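Local coordinates for protein cellulase IBT99 (Metagenomes, PDB 6WBT) that probably hydrolyses 6-phospho-alpha-glucosides with the help of bound NAD and a manganese ion, as family 4 glycosyl hydrolases do, at residues E176-I184 against Y228-L239; L219-Y228 against S251-L262. All coordinates share one frame; numbering follows the deposited sequence.

Interaction 1: residues E176-I184 against Y228-L239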
loop_
_atom_site.group_PDB
_atom_site.type_symbol
_atom_site.label_atom_id
_atom_site.label_comp_id
_atom_site.label_asym_id
_atom_site.label_seq_id
_atom_site.Cartn_x
_atom_site.Cartn_y
_atom_site.Cartn_z
ATOM N N GLU A 176 4.911 -24.947 22.533
ATOM C CA GLU A 176 4.523 -25.376 23.873
ATOM C C GLU A 176 3.021 -25.236 24.084
ATOM O O GLU A 176 2.406 -26.058 24.773
ATOM C CB GLU A 176 5.294 -24.579 24.924
ATOM C CG GLU A 176 6.733 -25.029 25.108
ATOM C CD GLU A 176 6.850 -26.254 25.994
ATOM O OE1 GLU A 176 7.259 -26.103 27.163
ATOM O OE2 GLU A 176 6.527 -27.366 25.526
ATOM N N ILE A 177 2.416 -24.196 23.506
ATOM C CA ILE A 177 0.963 -24.071 23.554
ATOM C C ILE A 177 0.311 -25.195 22.759
ATOM O O ILE A 177 -0.722 -25.743 23.164
ATOM C CB ILE A 177 0.527 -22.685 23.042
ATOM C CG1 ILE A 177 1.038 -21.583 23.972
ATOM C CG2 ILE A 177 -0.987 -22.605 22.924
ATOM C CD1 ILE A 177 0.690 -20.185 23.509
ATOM N N GLU A 178 0.910 -25.566 21.624
ATOM C CA GLU A 178 0.390 -26.682 20.842
ATOM C C GLU A 178 0.509 -28.000 21.595
ATOM O O GLU A 178 -0.285 -28.918 21.362
ATOM C CB GLU A 178 1.117 -26.765 19.499
ATOM C CG GLU A 178 0.787 -25.623 18.551
ATOM C CD GLU A 178 1.555 -25.698 17.248
ATOM O OE1 GLU A 178 2.710 -26.174 17.261
ATOM O OE2 GLU A 178 1.001 -25.285 16.209
ATOM N N ALA A 179 1.490 -28.114 22.493
ATOM C CA ALA A 179 1.590 -29.308 23.325
ATOM C C ALA A 179 0.425 -29.391 24.303
ATOM O O ALA A 179 -0.084 -30.483 24.579
ATOM C CB ALA A 179 2.923 -29.319 24.073
ATOM N N ARG A 180 -0.010 -28.247 24.834
ATOM C CA ARG A 180 -1.168 -28.238 25.720
ATOM C C ARG A 180 -2.446 -28.548 24.952
ATOM O O ARG A 180 -3.312 -29.279 25.447
ATOM C CB ARG A 180 -1.279 -26.885 26.425
ATOM C CG ARG A 180 0.024 -26.367 27.023
ATOM C CD ARG A 180 0.408 -27.081 28.317
ATOM N NE ARG A 180 0.888 -28.442 28.094
ATOM C CZ ARG A 180 2.118 -28.746 27.697
ATOM N NH1 ARG A 180 3.003 -27.783 27.473
ATOM N NH2 ARG A 180 2.466 -30.013 27.519
HETATM N N MSE A 181 -2.577 -28.008 23.744
HETATM C CA MSE A 181 -3.737 -28.276 22.903
HETATM C C MSE A 181 -3.783 -29.749 22.506
HETATM O O MSE A 181 -4.855 -30.310 22.287
HETATM C CB MSE A 181 -3.716 -27.383 21.659
HETATM C CG MSE A 181 -3.833 -25.898 21.975
HETATM SE SE MSE A 181 -4.122 -24.768 20.409
HETATM C CE MSE A 181 -2.270 -24.388 19.936
ATOM N N ALA A 182 -2.605 -30.373 22.424
ATOM C CA ALA A 182 -2.548 -31.803 22.148
ATOM C C ALA A 182 -3.082 -32.615 23.322
ATOM O O ALA A 182 -3.736 -33.645 23.127
ATOM C CB ALA A 182 -1.113 -32.214 21.816
ATOM N N GLU A 183 -2.821 -32.162 24.550
ATOM C CA GLU A 183 -3.289 -32.888 25.726
ATOM C C GLU A 183 -4.774 -32.653 25.975
ATOM O O GLU A 183 -5.480 -33.557 26.435
ATOM C CB GLU A 183 -2.473 -32.477 26.951
ATOM C CG GLU A 183 -0.980 -32.725 26.817
ATOM C CD GLU A 183 -0.165 -31.873 27.768
ATOM O OE1 GLU A 183 -0.677 -30.820 28.202
ATOM O OE2 GLU A 183 0.981 -32.253 28.083
ATOM N N ILE A 184 -5.262 -31.447 25.676
ATOM C CA ILE A 184 -6.672 -31.132 25.893
ATOM C C ILE A 184 -7.556 -31.992 25.000
ATOM O O ILE A 184 -8.610 -32.481 25.426
ATOM C CB ILE A 184 -6.919 -29.628 25.660
ATOM C CG1 ILE A 184 -6.181 -28.799 26.713
ATOM C CG2 ILE A 184 -8.408 -29.315 25.674
ATOM C CD1 ILE A 184 -6.146 -27.316 26.410
ATOM N N TYR A 228 -5.066 -23.063 29.166
ATOM C CA TYR A 228 -4.283 -24.085 28.485
ATOM C C TYR A 228 -3.875 -25.229 29.404
ATOM O O TYR A 228 -2.946 -25.976 29.073
ATOM C CB TYR A 228 -3.042 -23.454 27.847
ATOM C CG TYR A 228 -3.345 -22.596 26.639
ATOM C CD1 TYR A 228 -4.243 -23.022 25.669
ATOM C CD2 TYR A 228 -2.739 -21.359 26.471
ATOM C CE1 TYR A 228 -4.524 -22.242 24.562
ATOM C CE2 TYR A 228 -3.014 -20.570 25.370
ATOM C CZ TYR A 228 -3.907 -21.017 24.418
ATOM O OH TYR A 228 -4.184 -20.237 23.319
ATOM N N VAL A 229 -4.544 -25.385 30.543
ATOM C CA VAL A 229 -4.222 -26.412 31.526
ATOM C C VAL A 229 -5.297 -27.487 31.481
ATOM O O VAL A 229 -6.493 -27.187 31.595
ATOM C CB VAL A 229 -4.099 -25.820 32.940
ATOM C CG1 VAL A 229 -4.158 -26.923 33.982
ATOM C CG2 VAL A 229 -2.805 -25.037 33.075
ATOM N N SER A 230 -4.872 -28.733 31.311
ATOM C CA SER A 230 -5.742 -29.894 31.417
ATOM C C SER A 230 -5.257 -30.778 32.558
ATOM O O SER A 230 -4.196 -30.549 33.148
ATOM C CB SER A 230 -5.777 -30.685 30.102
ATOM O OG SER A 230 -4.500 -31.214 29.792
ATOM N N GLU A 231 -6.052 -31.800 32.875
ATOM C CA GLU A 231 -5.659 -32.739 33.918
ATOM C C GLU A 231 -4.510 -33.635 33.475
ATOM O O GLU A 231 -3.765 -34.132 34.326
ATOM C CB GLU A 231 -6.861 -33.579 34.348
ATOM C CG GLU A 231 -8.023 -32.748 34.872
ATOM C CD GLU A 231 -7.629 -31.863 36.041
ATOM O OE1 GLU A 231 -7.522 -32.381 37.173
ATOM O OE2 GLU A 231 -7.417 -30.651 35.827
ATOM N N ALA A 232 -4.348 -33.850 32.169
ATOM C CA ALA A 232 -3.171 -34.539 31.659
ATOM C C ALA A 232 -1.971 -33.613 31.532
ATOM O O ALA A 232 -0.836 -34.096 31.447
ATOM C CB ALA A 232 -3.475 -35.180 30.303
ATOM N N SER A 233 -2.197 -32.297 31.516
ATOM C CA SER A 233 -1.086 -31.353 31.469
ATOM C C SER A 233 -0.302 -31.347 32.773
ATOM O O SER A 233 0.902 -31.061 32.770
ATOM C CB SER A 233 -1.605 -29.949 31.159
ATOM O OG SER A 233 -2.376 -29.939 29.970
HETATM N N MSE A 234 -0.956 -31.664 33.886
HETATM C CA MSE A 234 -0.310 -31.666 35.193
HETATM C C MSE A 234 0.739 -32.769 35.307
HETATM O O MSE A 234 1.665 -32.673 36.112
HETATM C CB MSE A 234 -1.352 -31.832 36.301
HETATM C CG MSE A 234 -2.463 -30.793 36.293
HETATM SE SE MSE A 234 -1.812 -28.971 36.530
HETATM C CE MSE A 234 -3.426 -28.174 37.283
ATOM N N ASN A 235 0.588 -33.817 34.496
ATOM C CA ASN A 235 1.490 -34.960 34.566
ATOM C C ASN A 235 2.844 -34.694 33.922
ATOM O O ASN A 235 3.820 -35.366 34.273
ATOM C CB ASN A 235 0.843 -36.185 33.914
ATOM C CG ASN A 235 -0.260 -36.785 34.766
ATOM O OD1 ASN A 235 -0.241 -36.676 35.992
ATOM N ND2 ASN A 235 -1.224 -37.427 34.119
ATOM N N ASP A 236 2.932 -33.743 32.995
ATOM C CA ASP A 236 4.200 -33.453 32.344
ATOM C C ASP A 236 5.105 -32.643 33.272
ATOM O O ASP A 236 4.740 -32.295 34.399
ATOM C CB ASP A 236 3.970 -32.726 31.021
ATOM C CG ASP A 236 3.842 -33.679 29.848
ATOM O OD1 ASP A 236 2.703 -34.052 29.501
ATOM O OD2 ASP A 236 4.887 -34.065 29.282
ATOM N N ALA A 237 6.307 -32.338 32.785
ATOM C CA ALA A 237 7.325 -31.694 33.606
ATOM C C ALA A 237 7.245 -30.174 33.585
ATOM O O ALA A 237 7.671 -29.530 34.551
ATOM C CB ALA A 237 8.720 -32.134 33.155
ATOM N N LEU A 238 6.722 -29.581 32.509
ATOM C CA LEU A 238 6.654 -28.125 32.438
ATOM C C LEU A 238 5.645 -27.568 33.435
ATOM O O LEU A 238 5.889 -26.530 34.060
ATOM C CB LEU A 238 6.301 -27.678 31.021
ATOM C CG LEU A 238 6.318 -26.162 30.805
ATOM C CD1 LEU A 238 7.731 -25.670 30.516
ATOM C CD2 LEU A 238 5.354 -25.752 29.701
ATOM N N LEU A 239 4.509 -28.243 33.598
ATOM C CA LEU A 239 3.463 -27.779 34.502
ATOM C C LEU A 239 3.777 -28.045 35.968
ATOM O O LEU A 239 2.927 -27.774 36.822
ATOM C CB LEU A 239 2.123 -28.426 34.136
ATOM C CG LEU A 239 1.269 -27.730 33.068
ATOM C CD1 LEU A 239 0.965 -26.293 33.474
ATOM C CD2 LEU A 239 1.929 -27.777 31.696
#
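Arg180 and Ile184, one turn apart on helix 176-184, face the start of loop 228-239, with CA of Arg180 5.9 Å from CA of Tyr228 and CA of Ile184 5.7 Å from CA of Ser230; the loop then doubles back along the helix, so that Leu238 reaches Glu176. Tyr228 presents a ring face to Ile177, whose CG2 methyl makes a CH-pi contact 3.8 Å from the ring centroid and 17° off the normal, while Tyr228 OH is held by Pro263 O. Arg180 shows how a bent chain can serve two neighbours. Its CB, CG and CD pass the carbonyl of Tyr228, and turns at chi2 (-76°) and chi3 (73°) bring the guanidinium side-on to Glu183, NE bonding OE1 at 2.8 Å and NH2 bonding OE2 at 2.7 Å. Both nitrogens meet these oxygens from above the carboxylate plane. From its other face Ser233 OG donates to Glu183 OE1 at 2.6 Å. Leu239 CD2 covers one face of the Arg180 guanidinium, 3.7 Å above its plane and displaced toward the rim. Asp236 OD1 comes close to Glu183 OE2, two acceptors with no hydrogen bond between them, and stays beyond salt-bridge distance of Arg180 NH2, whose charge probably eases their crowding. With an alanine in place of Glu183, the guanidinium of Arg180 would probably be freer to turn and Ser233 OG would lose this acceptor. Here a helix following the last parallel strand of the Rossmann-type NAD-binding sheet is clasped by a loop of the C-terminal family region, with the side chain of Glu176 about 5 Å from the bound glucose-6-phosphate.

Interaction 2: residues L219-Y228 against S251-L262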
loop_
_atom_site.group_PDB
_atom_site.type_symbol
_atom_site.label_atom_id
_atom_site.label_comp_id
_atom_site.label_asym_id
_atom_site.label_seq_id
_atom_site.Cartn_x
_atom_site.Cartn_y
_atom_site.Cartn_z
ATOM N N LEU A 219 -11.345 -26.422 21.303
ATOM C CA LEU A 219 -10.258 -25.978 22.168
ATOM C C LEU A 219 -10.643 -24.723 22.940
ATOM O O LEU A 219 -10.441 -24.647 24.158
ATOM C CB LEU A 219 -8.995 -25.739 21.341
ATOM C CG LEU A 219 -8.161 -26.987 21.058
ATOM C CD1 LEU A 219 -7.098 -26.697 20.019
ATOM C CD2 LEU A 219 -7.531 -27.492 22.346
ATOM N N LYS A 220 -11.204 -23.727 22.251
ATOM C CA LYS A 220 -11.594 -22.497 22.930
ATOM C C LYS A 220 -12.725 -22.725 23.925
ATOM O O LYS A 220 -12.930 -21.888 24.809
ATOM C CB LYS A 220 -11.983 -21.428 21.905
ATOM C CG LYS A 220 -13.167 -21.782 21.024
ATOM C CD LYS A 220 -13.044 -21.128 19.652
ATOM C CE LYS A 220 -12.779 -19.637 19.755
ATOM N NZ LYS A 220 -12.653 -19.008 18.411
ATOM N N GLU A 221 -13.453 -23.836 23.808
ATOM C CA GLU A 221 -14.424 -24.193 24.838
ATOM C C GLU A 221 -13.724 -24.573 26.138
ATOM O O GLU A 221 -14.197 -24.233 27.229
ATOM C CB GLU A 221 -15.306 -25.344 24.354
ATOM C CG GLU A 221 -16.369 -25.761 25.354
ATOM C CD GLU A 221 -16.670 -27.245 25.306
ATOM O OE1 GLU A 221 -15.824 -28.009 24.793
ATOM O OE2 GLU A 221 -17.751 -27.647 25.783
ATOM N N HIS A 222 -12.596 -25.279 26.038
ATOM C CA HIS A 222 -11.851 -25.689 27.222
ATOM C C HIS A 222 -10.990 -24.555 27.766
ATOM O O HIS A 222 -10.854 -24.407 28.985
ATOM C CB HIS A 222 -10.979 -26.903 26.896
ATOM C CG HIS A 222 -10.089 -27.331 28.020
ATOM N ND1 HIS A 222 -10.409 -28.370 28.868
ATOM C CD2 HIS A 222 -8.884 -26.868 28.434
ATOM C CE1 HIS A 222 -9.443 -28.527 29.755
ATOM N NE2 HIS A 222 -8.505 -27.628 29.514
ATOM N N VAL A 223 -10.397 -23.753 26.880
ATOM C CA VAL A 223 -9.479 -22.708 27.321
ATOM C C VAL A 223 -10.228 -21.608 28.065
ATOM O O VAL A 223 -9.712 -21.035 29.031
ATOM C CB VAL A 223 -8.689 -22.153 26.122
ATOM C CG1 VAL A 223 -7.777 -21.018 26.559
ATOM C CG2 VAL A 223 -7.881 -23.260 25.466
ATOM N N ARG A 224 -11.456 -21.304 27.641
ATOM C CA ARG A 224 -12.225 -20.247 28.291
ATOM C C ARG A 224 -12.571 -20.580 29.736
ATOM O O ARG A 224 -12.845 -19.665 30.521
ATOM C CB ARG A 224 -13.504 -19.968 27.500
ATOM C CG ARG A 224 -13.285 -19.131 26.252
ATOM C CD ARG A 224 -14.502 -19.170 25.346
ATOM N NE ARG A 224 -14.244 -18.542 24.055
ATOM C CZ ARG A 224 -15.027 -18.676 22.990
ATOM N NH1 ARG A 224 -16.119 -19.426 23.058
ATOM N NH2 ARG A 224 -14.717 -18.068 21.855
ATOM N N LYS A 225 -12.560 -21.858 30.111
ATOM C CA LYS A 225 -12.896 -22.271 31.468
ATOM C C LYS A 225 -11.681 -22.671 32.295
ATOM O O LYS A 225 -11.629 -22.367 33.491
ATOM C CB LYS A 225 -13.898 -23.430 31.433
ATOM C CG LYS A 225 -15.334 -22.984 31.201
ATOM C CD LYS A 225 -15.986 -23.726 30.044
ATOM C CE LYS A 225 -16.211 -25.191 30.368
ATOM N NZ LYS A 225 -16.961 -25.880 29.279
ATOM N N TYR A 226 -10.697 -23.338 31.693
ATOM C CA TYR A 226 -9.522 -23.796 32.422
ATOM C C TYR A 226 -8.211 -23.272 31.853
ATOM O O TYR A 226 -7.148 -23.588 32.401
ATOM C CB TYR A 226 -9.475 -25.330 32.451
ATOM C CG TYR A 226 -10.810 -25.986 32.713
ATOM C CD1 TYR A 226 -11.396 -25.937 33.970
ATOM C CD2 TYR A 226 -11.480 -26.663 31.703
ATOM C CE1 TYR A 226 -12.617 -26.539 34.213
ATOM C CE2 TYR A 226 -12.698 -27.269 31.936
ATOM C CZ TYR A 226 -13.263 -27.205 33.192
ATOM O OH TYR A 226 -14.477 -27.807 33.426
ATOM N N GLY A 227 -8.249 -22.486 30.780
ATOM C CA GLY A 227 -7.010 -22.061 30.166
ATOM C C GLY A 227 -6.373 -23.197 29.379
ATOM O O GLY A 227 -7.023 -24.166 28.977
ATOM N N TYR A 228 -5.066 -23.063 29.166
ATOM C CA TYR A 228 -4.283 -24.085 28.485
ATOM C C TYR A 228 -3.875 -25.229 29.404
ATOM O O TYR A 228 -2.946 -25.976 29.073
ATOM C CB TYR A 228 -3.042 -23.454 27.847
ATOM C CG TYR A 228 -3.345 -22.596 26.639
ATOM C CD1 TYR A 228 -4.243 -23.022 25.669
ATOM C CD2 TYR A 228 -2.739 -21.359 26.471
ATOM C CE1 TYR A 228 -4.524 -22.242 24.562
ATOM C CE2 TYR A 228 -3.014 -20.570 25.370
ATOM C CZ TYR A 228 -3.907 -21.017 24.418
ATOM O OH TYR A 228 -4.184 -20.237 23.319
ATOM N N SER A 251 -4.964 -17.531 30.481
ATOM C CA SER A 251 -5.517 -17.401 29.139
ATOM C C SER A 251 -7.031 -17.552 29.107
ATOM O O SER A 251 -7.642 -17.255 28.074
ATOM C CB SER A 251 -4.876 -18.431 28.207
ATOM O OG SER A 251 -3.472 -18.259 28.142
ATOM N N ALA A 252 -7.646 -18.005 30.203
ATOM C CA ALA A 252 -9.098 -18.152 30.234
ATOM C C ALA A 252 -9.793 -16.800 30.142
ATOM O O ALA A 252 -10.800 -16.659 29.439
ATOM C CB ALA A 252 -9.522 -18.890 31.504
ATOM N N LEU A 253 -9.269 -15.795 30.844
ATOM C CA LEU A 253 -9.876 -14.468 30.800
ATOM C C LEU A 253 -9.701 -13.826 29.430
ATOM O O LEU A 253 -10.635 -13.207 28.906
ATOM C CB LEU A 253 -9.279 -13.576 31.890
ATOM C CG LEU A 253 -9.718 -13.797 33.342
ATOM C CD1 LEU A 253 -11.235 -13.882 33.438
ATOM C CD2 LEU A 253 -9.060 -15.025 33.963
ATOM N N ILE A 254 -8.517 -13.964 28.833
ATOM C CA ILE A 254 -8.265 -13.350 27.533
ATOM C C ILE A 254 -9.086 -14.034 26.447
ATOM O O ILE A 254 -9.642 -13.373 25.562
ATOM C CB ILE A 254 -6.759 -13.378 27.214
ATOM C CG1 ILE A 254 -5.978 -12.604 28.278
ATOM C CG2 ILE A 254 -6.493 -12.804 25.832
ATOM C CD1 ILE A 254 -4.486 -12.558 28.031
ATOM N N SER A 255 -9.184 -15.364 26.499
ATOM C CA SER A 255 -9.968 -16.095 25.510
ATOM C C SER A 255 -11.469 -15.921 25.700
ATOM O O SER A 255 -12.234 -16.291 24.804
ATOM C CB SER A 255 -9.612 -17.582 25.552
ATOM O OG SER A 255 -9.843 -18.127 26.839
ATOM N N SER A 256 -11.907 -15.374 26.834
ATOM C CA SER A 256 -13.325 -15.136 27.068
ATOM C C SER A 256 -13.761 -13.736 26.664
ATOM O O SER A 256 -14.909 -13.551 26.240
ATOM C CB SER A 256 -13.664 -15.369 28.543
ATOM O OG SER A 256 -13.409 -16.709 28.922
HETATM N N MSE A 257 -12.879 -12.750 26.783
HETATM C CA MSE A 257 -13.211 -11.374 26.431
HETATM C C MSE A 257 -13.112 -11.154 24.924
HETATM O O MSE A 257 -13.934 -10.456 24.334
HETATM C CB MSE A 257 -12.293 -10.399 27.172
HETATM C CG MSE A 257 -12.354 -10.527 28.686
HETATM SE SE MSE A 257 -10.989 -9.486 29.612
HETATM C CE MSE A 257 -11.647 -7.696 29.217
ATOM N N PHE A 258 -12.098 -11.760 24.310
ATOM C CA PHE A 258 -11.866 -11.670 22.871
ATOM C C PHE A 258 -11.991 -13.073 22.294
ATOM O O PHE A 258 -11.115 -13.918 22.507
ATOM C CB PHE A 258 -10.497 -11.056 22.581
ATOM C CG PHE A 258 -10.183 -9.857 23.432
ATOM C CD1 PHE A 258 -10.774 -8.632 23.173
ATOM C CD2 PHE A 258 -9.301 -9.958 24.496
ATOM C CE1 PHE A 258 -10.491 -7.529 23.958
ATOM C CE2 PHE A 258 -9.013 -8.858 25.284
ATOM C CZ PHE A 258 -9.608 -7.642 25.015
ATOM N N THR A 259 -13.078 -13.317 21.563
ATOM C CA THR A 259 -13.492 -14.662 21.187
ATOM C C THR A 259 -13.122 -15.037 19.756
ATOM O O THR A 259 -13.554 -16.089 19.275
ATOM C CB THR A 259 -15.002 -14.814 21.381
ATOM O OG1 THR A 259 -15.689 -13.910 20.506
ATOM C CG2 THR A 259 -15.386 -14.504 22.820
ATOM N N ASP A 260 -12.337 -14.209 19.065
ATOM C CA ASP A 260 -11.977 -14.525 17.686
ATOM C C ASP A 260 -10.985 -15.680 17.626
ATOM O O ASP A 260 -11.246 -16.708 16.990
ATOM C CB ASP A 260 -11.402 -13.286 16.994
ATOM C CG ASP A 260 -12.447 -12.217 16.746
ATOM O OD1 ASP A 260 -13.561 -12.564 16.300
ATOM O OD2 ASP A 260 -12.153 -11.030 16.996
ATOM N N TYR A 261 -9.838 -15.531 18.285
ATOM C CA TYR A 261 -8.748 -16.488 18.187
ATOM C C TYR A 261 -8.340 -16.956 19.578
ATOM O O TYR A 261 -8.719 -16.371 20.595
ATOM C CB TYR A 261 -7.537 -15.876 17.466
ATOM C CG TYR A 261 -7.888 -15.083 16.227
ATOM C CD1 TYR A 261 -8.720 -15.613 15.249
ATOM C CD2 TYR A 261 -7.394 -13.799 16.039
ATOM C CE1 TYR A 261 -9.046 -14.889 14.117
ATOM C CE2 TYR A 261 -7.714 -13.068 14.911
ATOM C CZ TYR A 261 -8.540 -13.617 13.954
ATOM O OH TYR A 261 -8.860 -12.892 12.829
ATOM N N LEU A 262 -7.560 -18.031 19.607
ATOM C CA LEU A 262 -6.933 -18.478 20.843
ATOM C C LEU A 262 -5.646 -17.692 21.061
ATOM O O LEU A 262 -4.762 -17.721 20.198
ATOM C CB LEU A 262 -6.641 -19.971 20.789
ATOM C CG LEU A 262 -7.859 -20.878 20.974
ATOM C CD1 LEU A 262 -7.513 -22.321 20.653
ATOM C CD2 LEU A 262 -8.386 -20.756 22.395
#
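Leu262 forks against helix 219-226, its CD1 meeting Leu219 CB at 3.8 Å and its CD2 fitting between Lys220 CB and Val223 CB. Val223 turns its CG1, anti to the backbone N (chi1 177°), to Ser255 OG at 3.6 Å, and the same methyl covers the face of the Tyr228 ring turned away from Ile177. Further along, the side chains run out to backbone oxygens. Arg224 extends straight from CG to NE and crosses Thr259 at about a right angle; its NE bonds Ser255 O at 3.1 Å, approaching from above the carbonyl plane. Lys220 CG lies 4.0 Å above the centre of the Arg224 guanidinium, and the lysine chain continues until NZ bonds both Thr259 O at 3.2 Å and Asp260 O at 3.0 Å, again from above each carbonyl plane. One ammonium group thus ties down two successive carbonyls of the turn after helix 251-257. Small residues let the backbones come close: Ala252 CA makes a C-H...O contact of 3.2 Å with Val223 O, and Ser255 OG folds back onto its own helix at Ser251 O. Thr259 OG1 itself bonds Glu406 of the second subunit. The result is a steep helix-helix packing, in which the axes of 219-226 and 251-257 approach to 6.8 Å at a crossing angle of -124°; it joins two helices of the C-terminal family region and continues into strand 262-263 beside a subunit interface.

From the N terminus the chain leaves the parallel part of the Rossmann-type sheet through helix 173-184, runs through strands 192-197 and 202-210, and enters helix 216-226. Interaction 1 closes a loop of 43 residues when 228-239 returns to that first helix. Interaction 2 starts inside this loop, at 219-228, and closes beyond it at 251-262, so the two contacts cross. Tyr228 belongs to both, ending one segment and beginning the other, and Val229 O probably accepts a hydrogen bond from His222 NE2. They also meet where Leu219 and His222 pack on Met181 and Ile184. Together they link the nucleotide-binding part, the helices of the C-terminal family region and the small antiparallel sheet.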